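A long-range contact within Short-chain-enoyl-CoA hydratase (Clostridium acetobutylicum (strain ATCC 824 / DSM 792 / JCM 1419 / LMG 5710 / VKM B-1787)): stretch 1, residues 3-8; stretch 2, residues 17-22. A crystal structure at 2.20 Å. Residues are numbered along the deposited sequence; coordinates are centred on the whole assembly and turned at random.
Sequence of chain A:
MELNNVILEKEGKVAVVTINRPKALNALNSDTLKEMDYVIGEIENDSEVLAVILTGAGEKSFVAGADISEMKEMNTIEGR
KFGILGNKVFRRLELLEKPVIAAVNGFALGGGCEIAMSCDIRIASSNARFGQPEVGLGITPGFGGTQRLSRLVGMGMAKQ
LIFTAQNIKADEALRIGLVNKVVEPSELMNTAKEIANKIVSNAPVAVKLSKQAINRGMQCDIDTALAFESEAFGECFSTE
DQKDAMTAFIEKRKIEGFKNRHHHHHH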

# COMPACT_ATOMS: atom_id res chain seq x y z
N LEU A 3 -36.36 1.02 -18.89
CA LEU A 3 -35.54 2.18 -18.52
C LEU A 3 -36.19 3.49 -18.90
O LEU A 3 -36.54 3.66 -20.06
CB LEU A 3 -34.21 2.11 -19.27
CG LEU A 3 -33.43 0.81 -19.15
CD1 LEU A 3 -32.25 0.82 -20.10
CD2 LEU A 3 -32.98 0.62 -17.72
N ASN A 4 -36.34 4.42 -17.96
CA ASN A 4 -36.84 5.74 -18.35
C ASN A 4 -36.06 6.94 -17.83
O ASN A 4 -36.55 8.07 -17.84
CB ASN A 4 -38.36 5.85 -18.08
CG ASN A 4 -38.73 5.57 -16.64
OD1 ASN A 4 -39.29 4.51 -16.32
ND2 ASN A 4 -38.43 6.51 -15.77
N ASN A 5 -34.82 6.70 -17.40
CA ASN A 5 -33.82 7.77 -17.16
C ASN A 5 -32.55 7.61 -18.04
O ASN A 5 -31.76 8.55 -18.20
CB ASN A 5 -33.45 7.83 -15.66
CG ASN A 5 -34.55 8.44 -14.79
OD1 ASN A 5 -35.47 9.08 -15.28
ND2 ASN A 5 -34.43 8.27 -13.49
N VAL A 6 -32.39 6.43 -18.64
CA VAL A 6 -31.18 6.04 -19.34
C VAL A 6 -31.45 5.30 -20.65
O VAL A 6 -32.08 4.25 -20.64
CB VAL A 6 -30.37 5.07 -18.46
CG1 VAL A 6 -29.04 4.69 -19.12
CG2 VAL A 6 -30.18 5.71 -17.08
N ILE A 7 -30.93 5.82 -21.75
CA ILE A 7 -31.06 5.16 -23.02
C ILE A 7 -29.83 4.31 -23.31
O ILE A 7 -28.72 4.74 -23.03
CB ILE A 7 -31.21 6.20 -24.15
CG1 ILE A 7 -32.38 7.15 -23.84
CG2 ILE A 7 -31.44 5.50 -25.47
CD1 ILE A 7 -32.38 8.41 -24.66
N LEU A 8 -30.00 3.14 -23.89
CA LEU A 8 -28.87 2.32 -24.29
C LEU A 8 -28.94 1.85 -25.74
O LEU A 8 -29.90 1.17 -26.10
CB LEU A 8 -28.79 1.09 -23.40
CG LEU A 8 -27.75 0.04 -23.85
CD1 LEU A 8 -26.32 0.52 -23.63
CD2 LEU A 8 -27.96 -1.29 -23.14
N VAL A 17 -24.41 5.21 -24.06
CA VAL A 17 -25.30 5.24 -22.93
C VAL A 17 -25.51 6.69 -22.71
O VAL A 17 -24.55 7.45 -22.65
CB VAL A 17 -24.65 4.56 -21.72
CG1 VAL A 17 -25.53 4.65 -20.49
CG2 VAL A 17 -24.34 3.11 -22.02
N THR A 18 -26.76 7.09 -22.60
CA THR A 18 -27.08 8.50 -22.50
C THR A 18 -27.98 8.66 -21.33
O THR A 18 -29.05 8.05 -21.29
CB THR A 18 -27.84 9.05 -23.74
OG1 THR A 18 -27.08 8.82 -24.94
CG2 THR A 18 -28.09 10.48 -23.59
N ILE A 19 -27.58 9.48 -20.38
CA ILE A 19 -28.48 9.80 -19.30
C ILE A 19 -29.41 10.89 -19.81
O ILE A 19 -28.95 11.90 -20.34
CB ILE A 19 -27.76 10.26 -18.04
CG1 ILE A 19 -27.07 9.06 -17.41
CG2 ILE A 19 -28.76 10.89 -17.07
CD1 ILE A 19 -25.79 9.40 -16.71
N ASN A 20 -30.71 10.66 -19.61
CA ASN A 20 -31.75 11.43 -20.26
C ASN A 20 -32.83 11.87 -19.28
O ASN A 20 -33.89 11.27 -19.23
CB ASN A 20 -32.33 10.56 -21.39
CG ASN A 20 -33.43 11.25 -22.18
OD1 ASN A 20 -33.61 12.48 -22.14
ND2 ASN A 20 -34.19 10.44 -22.90
N ARG A 21 -32.54 12.90 -18.49
CA ARG A 21 -33.55 13.60 -17.67
C ARG A 21 -33.47 15.08 -17.99
O ARG A 21 -33.07 15.87 -17.14
CB ARG A 21 -33.38 13.36 -16.17
CG ARG A 21 -33.70 11.95 -15.70
CD ARG A 21 -33.47 11.83 -14.19
NE ARG A 21 -34.28 12.75 -13.38
CZ ARG A 21 -33.97 13.21 -12.16
NH1 ARG A 21 -32.82 12.87 -11.58
NH2 ARG A 21 -34.80 14.04 -11.52
N PRO A 22 -33.89 15.44 -19.22
CA PRO A 22 -33.71 16.76 -19.84
C PRO A 22 -34.13 17.89 -18.94
O PRO A 22 -33.41 18.88 -18.82
CB PRO A 22 -34.62 16.71 -21.07
CG PRO A 22 -34.65 15.27 -21.44
CD PRO A 22 -34.65 14.55 -20.12

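Residues 6-8 and 17-19 form two antiparallel strands, their directions 164° apart. Three backbone hydrogen bonds hold them together. Ile7 N donates to Thr18 O at 3.0 Å, and Thr18 N donates back to Ile7 O at 3.1 Å. Both are close to straight, with angles of 163° at the hydrogen. The third lies just past the strand ends, where Asn20 N donates to Asn5 O at 2.7 Å. The register is therefore kept into the loop.

Two CA-H...O contacts accompany the Ile7-Thr18 bonds. Val6 CA lies 3.5 Å from Thr18 O, and Val17 CA lies 3.5 Å from Ile7 O. Each carbonyl thus meets a neighbouring CA-H as well as the amide it accepts from.

Side chains alternate across the sheet. Val6, Leu8, Val17 and Ile19 share one face; Ile7 and Thr18 share the other. On the first face Val17 is central. Its chi1 is t (177°), and its two methyls reach different partners. Val17 CG1 is 3.8 Å from Val6 CG1, while Val17 CG2 is 3.6 Å from Leu8 CD1. Val6 is also t (-177°). Leu8 combines chi1 t (171°) with chi2 p (71°), and this brings the end of its side chain nearer to the other strand, with CD1 against Val17. Ile19 pairs with Val6 across a non-hydrogen-bonded position, their CA atoms 4.6 Å apart. Its chi2 of 148° lies between wells.

On the opposite face, Ile7 and Thr18 face each other as a hydrogen-bonded pair. Their CB atoms are 4.4 Å apart. Both have chi1 m, at -55° and -57°. Ile7 is extended at chi2 (164°, t), which carries CD1 along to Asn20. Ile7 CD1 comes within 3.2 Å of Asn20 ND2, a tight approach of a methyl to an amide. Asn20 itself has chi1 t (-179°), and its CA-to-CB bond points toward the first stretch. Ile7 is exposed in the assembly, yet much of its surface is covered here.

Past the strands, Asn5 packs by Arg21. The CA-to-CB bonds of both point sideways. With chi1 m (-74°), the end of the Asn5 side chain comes nearer to the second stretch. Its terminal amide is probably turned over in the model, so its atom assignment is uncertain. Arg21 is m at chi1 (-70°), t at chi2 and p at chi3, so the chain bends beyond CG. Arg21 NH1 is hydrogen-bonded elsewhere in the structure.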